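Lipoprotein, putative (Bacillus anthracis, PDB 4NOH) is of unknown function but, as a putative lipoprotein, is probably held at the bacterial membrane and may bind lipid. Local coordinates at residues A[7-12]-A[107-112]; A[28-33]-A[56-61]; A[34-39]-A[113-118]; A[153-156]-A[162-165]. All blocks are in the same frame, centred on the assembly; numbering follows the deposited sequence.

Overall arrangement
From the N terminus, strand 5-10 enters the large mixed sheet and helix 12-21 leads to the long strand 26-39. Contact 2 closes the first loop, bringing the end of helix 49-57 back onto that strand. It nests within contact 1, where 107-112, at the edge of the small antiparallel sheet, meets 7-12 close to the chain's centre. Contact 3 joins the later part of the long strand to the loop 113-118 and crosses both contact 1 and contact 2 along the chain. Contact 4 follows in series, a short local closure that sets helix 150-156 on edge strand 162-166, whose H164 bonds to Y9 of contact 1.

Contact 1 (A[7-12]-A[107-112]); sequences VMYGDE and VVIGDA
Two sheets meet here: V7 and Y9, on strand 5-10 of the large mixed sheet, take up I109 at the end of strand 107-109, an outermost strand of the small three-stranded antiparallel sheet. The contact is buried near the middle of the chain, and no direct hydrogen bond joins the two segments. A single methyl does most of the touching. I109 CG2 stands anti to its own nitrogen (chi1 -70° for the other branch, CG1), and from there it reaches V7 CG1 at 4.1 Å and Y9 OH at 3.6 Å. The V7 and I109 side chains lie roughly perpendicular, while Y9 and I109 run alongside, pointing opposite ways. I109 CG1 takes the other way, packing on L61 within the small sheet. Just beyond, G110 turns the chain with positive phi (73°), and its CA comes within 6.8 Å of V7 CA.

The phenol end of Y9 is well supplied. H164 NE2 is hydrogen-bonded to its hydroxyl, H164 and Y115 both lie against its ring, and these neighbours probably fix the ring's rotation. Across the contact the link is water-mediated: a bound water is hydrogen-bonded to Y9 OH at 2.8 Å and to I109 O at 2.9 Å, bridging a gap of 3.8 Å between Y9 OH and I109 O.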
# COMPACT_ATOMS: atom_id res chain seq x y z
N VAL A 7 -4.44 -3.92 -7.27
CA VAL A 7 -4.30 -3.10 -6.07
C VAL A 7 -4.88 -1.73 -6.43
O VAL A 7 -4.55 -1.18 -7.47
CB VAL A 7 -2.85 -2.96 -5.58
CG1 VAL A 7 -2.73 -1.91 -4.47
CG2 VAL A 7 -2.32 -4.31 -5.09
N MSE A 8 -5.73 -1.21 -5.57
CA MSE A 8 -6.38 0.07 -5.77
C MSE A 8 -6.24 0.91 -4.53
O MSE A 8 -6.13 0.40 -3.41
CB MSE A 8 -7.85 -0.12 -6.16
CG MSE A 8 -8.64 -0.97 -5.18
SE MSE A 8 -10.36 -1.57 -5.97
CE MSE A 8 -9.63 -3.13 -6.88
N TYR A 9 -6.28 2.23 -4.72
CA TYR A 9 -6.07 3.16 -3.65
C TYR A 9 -7.08 4.25 -3.72
O TYR A 9 -7.38 4.74 -4.80
CB TYR A 9 -4.71 3.85 -3.80
CG TYR A 9 -3.51 2.94 -3.97
CD1 TYR A 9 -3.19 2.44 -5.22
CD2 TYR A 9 -2.68 2.64 -2.90
CE1 TYR A 9 -2.07 1.67 -5.41
CE2 TYR A 9 -1.54 1.84 -3.07
CZ TYR A 9 -1.25 1.34 -4.33
OH TYR A 9 -0.16 0.51 -4.49
N GLY A 10 -7.59 4.67 -2.58
CA GLY A 10 -8.56 5.78 -2.62
C GLY A 10 -9.34 5.86 -1.36
O GLY A 10 -8.94 5.36 -0.30
N ASP A 11 -10.45 6.56 -1.42
CA ASP A 11 -11.34 6.58 -0.27
C ASP A 11 -11.97 5.23 -0.10
O ASP A 11 -12.26 4.56 -1.09
CB ASP A 11 -12.47 7.62 -0.45
CG ASP A 11 -12.08 9.00 -0.02
OD1 ASP A 11 -10.87 9.26 0.30
OD2 ASP A 11 -13.04 9.81 0.06
N GLU A 12 -12.24 4.84 1.14
CA GLU A 12 -12.90 3.58 1.40
C GLU A 12 -14.13 3.40 0.54
O GLU A 12 -14.36 2.32 0.00
CB GLU A 12 -13.27 3.40 2.89
CG GLU A 12 -13.89 2.02 3.17
CD GLU A 12 -14.22 1.74 4.64
OE1 GLU A 12 -13.92 2.59 5.50
OE2 GLU A 12 -14.79 0.65 4.93
N VAL A 107 11.12 -0.95 -0.83
CA VAL A 107 9.98 -1.87 -0.81
C VAL A 107 8.76 -1.06 -1.23
O VAL A 107 8.61 0.09 -0.87
CB VAL A 107 9.79 -2.44 0.60
CG1 VAL A 107 8.50 -3.28 0.68
CG2 VAL A 107 10.99 -3.25 1.04
N VAL A 108 7.92 -1.68 -2.06
CA VAL A 108 6.72 -1.04 -2.56
C VAL A 108 5.50 -1.91 -2.26
O VAL A 108 5.62 -3.05 -1.87
CB VAL A 108 6.81 -0.80 -4.11
CG1 VAL A 108 7.97 0.15 -4.46
CG2 VAL A 108 6.97 -2.11 -4.88
N ILE A 109 4.32 -1.33 -2.42
CA ILE A 109 3.08 -2.11 -2.35
C ILE A 109 2.79 -2.61 -3.77
O ILE A 109 2.80 -1.84 -4.75
CB ILE A 109 1.90 -1.28 -1.85
CG1 ILE A 109 2.10 -0.97 -0.35
CG2 ILE A 109 0.58 -2.04 -2.05
CD1 ILE A 109 1.14 0.06 0.21
N GLY A 110 2.54 -3.90 -3.91
CA GLY A 110 2.29 -4.44 -5.23
C GLY A 110 3.55 -4.52 -6.06
O GLY A 110 4.67 -4.70 -5.53
N ASP A 111 3.41 -4.34 -7.37
CA ASP A 111 4.53 -4.60 -8.28
C ASP A 111 5.25 -3.38 -8.83
O ASP A 111 6.25 -3.51 -9.57
CB ASP A 111 4.06 -5.51 -9.41
CG ASP A 111 3.57 -6.90 -8.93
OD1 ASP A 111 3.53 -7.16 -7.72
OD2 ASP A 111 3.22 -7.74 -9.77
N ALA A 112 4.82 -2.22 -8.38
CA ALA A 112 5.38 -0.96 -8.82
C ALA A 112 5.05 0.09 -7.77
O ALA A 112 4.08 -0.06 -7.02
CB ALA A 112 4.77 -0.56 -10.15
O HOH W 1 2.62 1.04 -4.52

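Contact 2 (A[28-33]-A[56-61])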
# COMPACT_ATOMS: atom_id res chain seq x y z
N SER A 28 -11.20 -13.07 -4.04
CA SER A 28 -10.82 -12.65 -2.72
C SER A 28 -10.49 -11.19 -2.69
O SER A 28 -10.16 -10.61 -3.70
CB SER A 28 -9.65 -13.45 -2.17
OG SER A 28 -8.45 -13.17 -2.83
N GLN A 29 -10.58 -10.59 -1.52
CA GLN A 29 -10.20 -9.20 -1.39
C GLN A 29 -9.74 -8.91 0.00
O GLN A 29 -10.09 -9.59 0.95
CB GLN A 29 -11.32 -8.28 -1.84
CG GLN A 29 -12.54 -8.36 -0.97
CD GLN A 29 -13.80 -7.74 -1.59
OE1 GLN A 29 -14.47 -6.91 -0.97
NE2 GLN A 29 -14.11 -8.12 -2.78
N ASN A 30 -8.92 -7.89 0.10
CA ASN A 30 -8.33 -7.43 1.34
C ASN A 30 -8.39 -5.92 1.35
O ASN A 30 -8.13 -5.26 0.33
CB ASN A 30 -6.87 -7.90 1.48
CG ASN A 30 -6.71 -9.41 1.45
OD1 ASN A 30 -6.72 -10.02 0.38
ND2 ASN A 30 -6.48 -10.00 2.61
N LYS A 31 -8.74 -5.34 2.48
CA LYS A 31 -8.73 -3.89 2.64
C LYS A 31 -7.77 -3.52 3.76
O LYS A 31 -7.81 -4.10 4.87
CB LYS A 31 -10.12 -3.34 2.92
CG LYS A 31 -11.06 -3.47 1.74
CD LYS A 31 -12.46 -2.97 2.06
CE LYS A 31 -13.07 -3.74 3.23
NZ LYS A 31 -14.52 -3.42 3.37
N PHE A 32 -6.91 -2.56 3.48
CA PHE A 32 -5.91 -2.10 4.44
C PHE A 32 -6.08 -0.60 4.58
O PHE A 32 -6.20 0.11 3.59
CB PHE A 32 -4.48 -2.40 3.96
CG PHE A 32 -4.24 -3.83 3.55
CD1 PHE A 32 -4.05 -4.83 4.49
CD2 PHE A 32 -4.19 -4.17 2.20
CE1 PHE A 32 -3.84 -6.13 4.12
CE2 PHE A 32 -3.99 -5.50 1.83
CZ PHE A 32 -3.81 -6.47 2.79
N GLU A 33 -6.09 -0.09 5.80
CA GLU A 33 -6.17 1.33 6.03
C GLU A 33 -4.78 1.94 6.16
O GLU A 33 -3.84 1.34 6.71
CB GLU A 33 -6.93 1.61 7.32
CG GLU A 33 -7.14 3.07 7.61
CD GLU A 33 -7.70 3.31 9.00
OE1 GLU A 33 -8.92 3.11 9.15
OE2 GLU A 33 -6.94 3.72 9.91
N VAL A 56 2.04 -8.07 4.69
CA VAL A 56 3.10 -9.09 4.48
C VAL A 56 2.49 -10.49 4.31
O VAL A 56 2.94 -11.25 3.47
CB VAL A 56 4.14 -9.07 5.62
CG1 VAL A 56 5.11 -10.25 5.53
CG2 VAL A 56 4.94 -7.77 5.58
N LYS A 57 1.44 -10.80 5.07
CA LYS A 57 0.79 -12.11 4.95
C LYS A 57 0.13 -12.27 3.60
O LYS A 57 -0.05 -13.41 3.15
CB LYS A 57 -0.19 -12.36 6.10
CG LYS A 57 0.51 -12.61 7.42
CD LYS A 57 -0.44 -12.96 8.55
CE LYS A 57 -1.34 -11.78 8.90
NZ LYS A 57 -2.14 -12.01 10.13
N GLU A 58 -0.21 -11.17 2.91
CA GLU A 58 -0.76 -11.25 1.54
C GLU A 58 0.31 -11.08 0.48
O GLU A 58 -0.00 -10.95 -0.71
CB GLU A 58 -1.86 -10.22 1.29
CG GLU A 58 -2.97 -10.29 2.31
CD GLU A 58 -3.54 -11.67 2.45
OE1 GLU A 58 -3.73 -12.36 1.41
OE2 GLU A 58 -3.80 -12.06 3.60
N ASN A 59 1.58 -11.07 0.89
CA ASN A 59 2.71 -10.92 -0.02
C ASN A 59 2.61 -9.62 -0.81
O ASN A 59 3.04 -9.56 -1.96
CB ASN A 59 2.85 -12.12 -0.98
CG ASN A 59 3.34 -13.39 -0.28
OD1 ASN A 59 3.42 -13.46 0.93
ND2 ASN A 59 3.69 -14.39 -1.07
N MSE A 60 2.07 -8.57 -0.18
CA MSE A 60 1.84 -7.31 -0.90
C MSE A 60 2.87 -6.25 -0.72
O MSE A 60 2.83 -5.25 -1.42
CB MSE A 60 0.43 -6.78 -0.58
CG MSE A 60 -0.63 -7.42 -1.48
SE MSE A 60 -0.32 -7.10 -3.44
CE MSE A 60 -0.04 -8.97 -3.91
N LEU A 61 3.77 -6.43 0.24
CA LEU A 61 4.92 -5.55 0.40
C LEU A 61 6.06 -6.25 -0.30
O LEU A 61 6.48 -7.33 0.10
CB LEU A 61 5.23 -5.23 1.85
CG LEU A 61 4.29 -4.22 2.52
CD1 LEU A 61 4.53 -4.21 4.01
CD2 LEU A 61 4.53 -2.81 1.98
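Polar groups first: the N30 amide and the E58 carboxylate approach head-on from the two segments, with their planes 31° apart. N30 ND2 packs over the carboxylate face, 3.4 Å from E58 CD, with E58 OE2 and E58 CG each barely farther from the same nitrogen at 3.5 Å. With the amide nitrogen lying over the group, no hydrogen bond forms across the two segments. The stronger partner of the glutamate is the C-terminal residue K169, which makes a salt bridge to E58 OE1.

E58 CB faces strand 26-39 where the helix ends. It is the first residue to leave helix 49-57, which finishes in a Schellman motif: N59, with positive phi, is the C-prime residue, N59 N bonds back to V56 O at 2.9 Å, and M60 N reaches M55 O. Within the E58 side chain, a bend at chi2 (-53°) folds the carboxylate over N30.

Apolar contact rests on the aliphatic part of the same side chain. E58 CG meets the ring of F32 at its edge, in the ring plane, 3.9 Å from F32 CZ. F32 also packs on T51, K54 and M55 of helix 49-57, while M60 starts toward the strand but leads off to L139.

Contact 3 (A[34-39]-A[113-118])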
# COMPACT_ATOMS: atom_id res chain seq x y z
N ALA A 34 -4.62 3.15 5.62
CA ALA A 34 -3.39 3.89 5.78
C ALA A 34 -3.72 5.37 5.80
O ALA A 34 -4.87 5.77 5.57
CB ALA A 34 -2.42 3.57 4.64
N LYS A 35 -2.73 6.19 6.12
CA LYS A 35 -2.88 7.64 6.11
C LYS A 35 -1.89 8.21 5.10
O LYS A 35 -0.72 7.80 5.05
CB LYS A 35 -2.63 8.20 7.50
CG LYS A 35 -3.71 7.83 8.49
CD LYS A 35 -3.43 8.18 9.94
CE LYS A 35 -4.61 7.77 10.82
NZ LYS A 35 -4.39 8.08 12.26
N LEU A 36 -2.39 9.06 4.20
CA LEU A 36 -1.57 9.65 3.14
C LEU A 36 -1.19 11.06 3.53
O LEU A 36 -2.06 11.91 3.76
CB LEU A 36 -2.33 9.66 1.80
CG LEU A 36 -1.60 10.21 0.57
CD1 LEU A 36 -0.46 9.29 0.19
CD2 LEU A 36 -2.61 10.35 -0.56
N GLY A 37 0.11 11.28 3.67
CA GLY A 37 0.63 12.58 4.04
C GLY A 37 1.79 12.99 3.15
O GLY A 37 2.02 12.39 2.11
N THR A 38 2.46 14.06 3.53
CA THR A 38 3.67 14.50 2.84
C THR A 38 4.80 14.67 3.84
O THR A 38 4.58 14.90 5.04
CB THR A 38 3.51 15.84 2.16
OG1 THR A 38 3.02 16.79 3.12
CG2 THR A 38 2.59 15.76 0.97
N VAL A 39 6.02 14.53 3.34
CA VAL A 39 7.23 14.76 4.12
C VAL A 39 8.27 15.19 3.10
O VAL A 39 8.57 14.43 2.18
CB VAL A 39 7.74 13.50 4.85
CG1 VAL A 39 9.11 13.76 5.47
CG2 VAL A 39 6.77 13.07 5.92
N ARG A 113 5.80 1.17 -7.75
CA ARG A 113 5.54 2.28 -6.86
C ARG A 113 4.37 3.08 -7.37
O ARG A 113 4.46 3.76 -8.39
CB ARG A 113 6.76 3.17 -6.81
CG ARG A 113 6.67 4.24 -5.72
CD ARG A 113 7.84 5.23 -5.75
NE ARG A 113 9.02 4.42 -5.92
CZ ARG A 113 9.59 3.72 -4.95
NH1 ARG A 113 9.24 3.90 -3.68
NH2 ARG A 113 10.53 2.86 -5.26
N LYS A 114 3.24 2.99 -6.70
CA LYS A 114 2.04 3.68 -7.10
C LYS A 114 1.45 4.42 -5.90
O LYS A 114 1.62 3.99 -4.76
CB LYS A 114 1.02 2.67 -7.66
CG LYS A 114 1.44 2.00 -8.93
CD LYS A 114 1.46 2.94 -10.11
CE LYS A 114 1.86 2.22 -11.37
NZ LYS A 114 1.89 3.10 -12.58
N TYR A 115 0.79 5.55 -6.18
CA TYR A 115 0.03 6.33 -5.19
C TYR A 115 0.84 7.17 -4.21
O TYR A 115 0.33 8.14 -3.66
CB TYR A 115 -0.95 5.43 -4.42
CG TYR A 115 -2.06 6.18 -3.70
CD1 TYR A 115 -3.00 6.88 -4.42
CD2 TYR A 115 -2.22 6.09 -2.31
CE1 TYR A 115 -4.03 7.53 -3.78
CE2 TYR A 115 -3.28 6.75 -1.67
CZ TYR A 115 -4.17 7.45 -2.44
OH TYR A 115 -5.23 8.11 -1.86
N THR A 116 2.10 6.83 -4.04
CA THR A 116 2.94 7.53 -3.09
C THR A 116 4.39 7.46 -3.54
O THR A 116 4.71 6.80 -4.51
CB THR A 116 2.77 6.85 -1.71
OG1 THR A 116 3.44 7.60 -0.70
CG2 THR A 116 3.27 5.43 -1.73
N ASP A 117 5.26 8.21 -2.86
CA ASP A 117 6.68 8.13 -3.07
C ASP A 117 7.34 7.17 -2.05
O ASP A 117 8.21 6.36 -2.42
CB ASP A 117 7.31 9.50 -2.93
CG ASP A 117 6.83 10.44 -3.97
OD1 ASP A 117 7.17 10.21 -5.16
OD2 ASP A 117 6.21 11.46 -3.63
N MSE A 118 6.93 7.27 -0.79
CA MSE A 118 7.51 6.48 0.32
C MSE A 118 6.39 5.81 1.08
O MSE A 118 5.20 6.18 0.96
CB MSE A 118 8.27 7.38 1.30
CG MSE A 118 9.27 8.21 0.52
SE MSE A 118 10.40 9.21 1.76
CE MSE A 118 9.07 10.55 2.31
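L36 on strand 26-39 reaches across to Y115 and T116 in the loop 113-118, which carries the chain from the small antiparallel sheet into the large mixed one. Its CB leaves the strand toward the loop, and CG continues that course, anti to the backbone nitrogen (chi1 -178°). There the chain forks. CD1 comes within 4.1 Å of Y115 O and 4.3 Å of T116 OG1. CD2 takes the other branch to the phenol end of Y115, 3.8 Å from Y115 CZ and 3.7 Å from Y115 OH, meeting the ring obliquely. That hydroxyl is hydrogen-bonded to E161, and the ring itself stacks on Y9.

A second touch lies farther along: M118, bent at chi3 (-73°), lays its methyl CE against both the backbone carbonyl and the side chain of V39, 3.9 Å from V39 O and 4.1 Å from V39 CB. Bonds within segment 113-118 help hold its shape. T116 OG1 donates to M118 O at 2.8 Å, in the carbonyl plane and on a lone pair, while R113 NH1 reaches back to D117 O at 2.9 Å.

In the fold, strand 26-39 runs between strands 134-142 and 42-48 of the mixed sheet. The loop lies against it, with T116 packing on L45 and the backbone of D117 bonding to K43, up to the point where M118 begins strand 118-122.

Contact 4 (A[153-156]-A[162-165]); sequences DIKR and EAHM
I154 and A163 make the tight part of this contact, where the last turn of helix 150-156 lies on strand 162-166, an outermost strand of the large mixed sheet. I154 CG2 points at A163 CB and stops 3.9 Å short of it, methyl to methyl, on the buried side. Consistent with the small side chain of A163, K155 CA is 6.4 Å from A163 CA.

The solvent side belongs to K155 and E162: in place of a buried methyl pair there is an exposed lysine whose aliphatic chain lies along the strand and whose end is held by charge. K155 bends at both chi2 and chi3, curling its chain over the strand so that K155 CD passes 3.6 Å from A163 O. Its ammonium then makes a salt bridge, with K155 NZ 2.8 Å from E162 OE2. The glutamate's CB points away from the helix, yet a bend at chi2 (57°) folds the carboxylate back. E162 OE2 is gripped twice: K155 NZ approaches on the syn side, 21° out of the carboxylate plane, while A163 N donates to the anti lone pair of the same oxygen at 2.8 Å, with an N-H...O angle of 152°. The backbone bond probably helps hold the acceptor that the exposed lysine uses.

Beyond the pair, I154 also packs on I6 of strand 5-10, on Y22 after helix 12-21 and on V160. Strand 162-166 is bonded to strand 5-10 through the backbones of E162 with Y9 and H164 with V7; H164 faces away from helix 150-156, while A163 faces I154.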
# COMPACT_ATOMS: atom_id res chain seq x y z
N ASP A 153 -11.18 -0.15 -17.13
CA ASP A 153 -12.42 0.51 -16.71
C ASP A 153 -12.23 1.12 -15.32
O ASP A 153 -12.68 2.23 -15.05
CB ASP A 153 -13.61 -0.45 -16.77
CG ASP A 153 -14.07 -0.75 -18.23
OD1 ASP A 153 -13.71 -0.01 -19.17
OD2 ASP A 153 -14.82 -1.73 -18.43
N ILE A 154 -11.50 0.40 -14.45
CA ILE A 154 -11.19 0.94 -13.12
C ILE A 154 -10.30 2.18 -13.23
O ILE A 154 -10.50 3.19 -12.55
CB ILE A 154 -10.56 -0.14 -12.21
CG1 ILE A 154 -11.62 -1.22 -11.90
CG2 ILE A 154 -10.00 0.50 -10.95
CD1 ILE A 154 -11.09 -2.43 -11.17
N LYS A 155 -9.31 2.10 -14.12
CA LYS A 155 -8.44 3.25 -14.36
C LYS A 155 -9.16 4.45 -14.96
O LYS A 155 -8.87 5.58 -14.60
CB LYS A 155 -7.27 2.83 -15.21
CG LYS A 155 -6.19 2.13 -14.42
CD LYS A 155 -5.48 3.08 -13.45
CE LYS A 155 -4.73 4.18 -14.18
NZ LYS A 155 -4.14 5.24 -13.30
N ARG A 156 -10.10 4.22 -15.87
CA ARG A 156 -10.86 5.33 -16.50
C ARG A 156 -11.89 5.93 -15.56
O ARG A 156 -12.29 7.08 -15.72
CB ARG A 156 -11.59 4.88 -17.76
CG ARG A 156 -10.78 4.90 -19.04
CD ARG A 156 -11.66 4.52 -20.21
NE ARG A 156 -12.10 3.12 -20.14
CZ ARG A 156 -11.55 2.11 -20.81
NH1 ARG A 156 -10.53 2.31 -21.65
NH2 ARG A 156 -12.03 0.88 -20.67
N GLU A 162 -6.08 5.45 -7.88
CA GLU A 162 -5.01 4.77 -8.56
C GLU A 162 -5.25 3.27 -8.48
O GLU A 162 -5.94 2.79 -7.60
CB GLU A 162 -3.68 5.13 -7.88
CG GLU A 162 -2.43 4.53 -8.52
CD GLU A 162 -2.27 4.89 -9.99
OE1 GLU A 162 -1.41 5.74 -10.31
OE2 GLU A 162 -3.03 4.36 -10.84
N ALA A 163 -4.73 2.55 -9.47
CA ALA A 163 -4.86 1.10 -9.52
C ALA A 163 -3.77 0.53 -10.39
O ALA A 163 -3.31 1.17 -11.32
CB ALA A 163 -6.24 0.70 -10.05
N HIS A 164 -3.33 -0.69 -10.06
CA HIS A 164 -2.32 -1.37 -10.84
C HIS A 164 -2.48 -2.87 -10.75
O HIS A 164 -3.02 -3.39 -9.76
CB HIS A 164 -0.88 -0.90 -10.52
CG HIS A 164 -0.47 -0.98 -9.07
ND1 HIS A 164 0.75 -1.48 -8.69
CD2 HIS A 164 -1.07 -0.54 -7.94
CE1 HIS A 164 0.88 -1.36 -7.37
NE2 HIS A 164 -0.19 -0.77 -6.90
N MSE A 165 -2.00 -3.55 -11.78
CA MSE A 165 -2.04 -5.00 -11.84
C MSE A 165 -0.90 -5.55 -11.03
O MSE A 165 0.25 -5.08 -11.13
CB MSE A 165 -1.82 -5.50 -13.26
CG MSE A 165 -2.94 -5.03 -14.19
SE MSE A 165 -4.61 -6.03 -13.95
CE MSE A 165 -4.03 -7.90 -13.76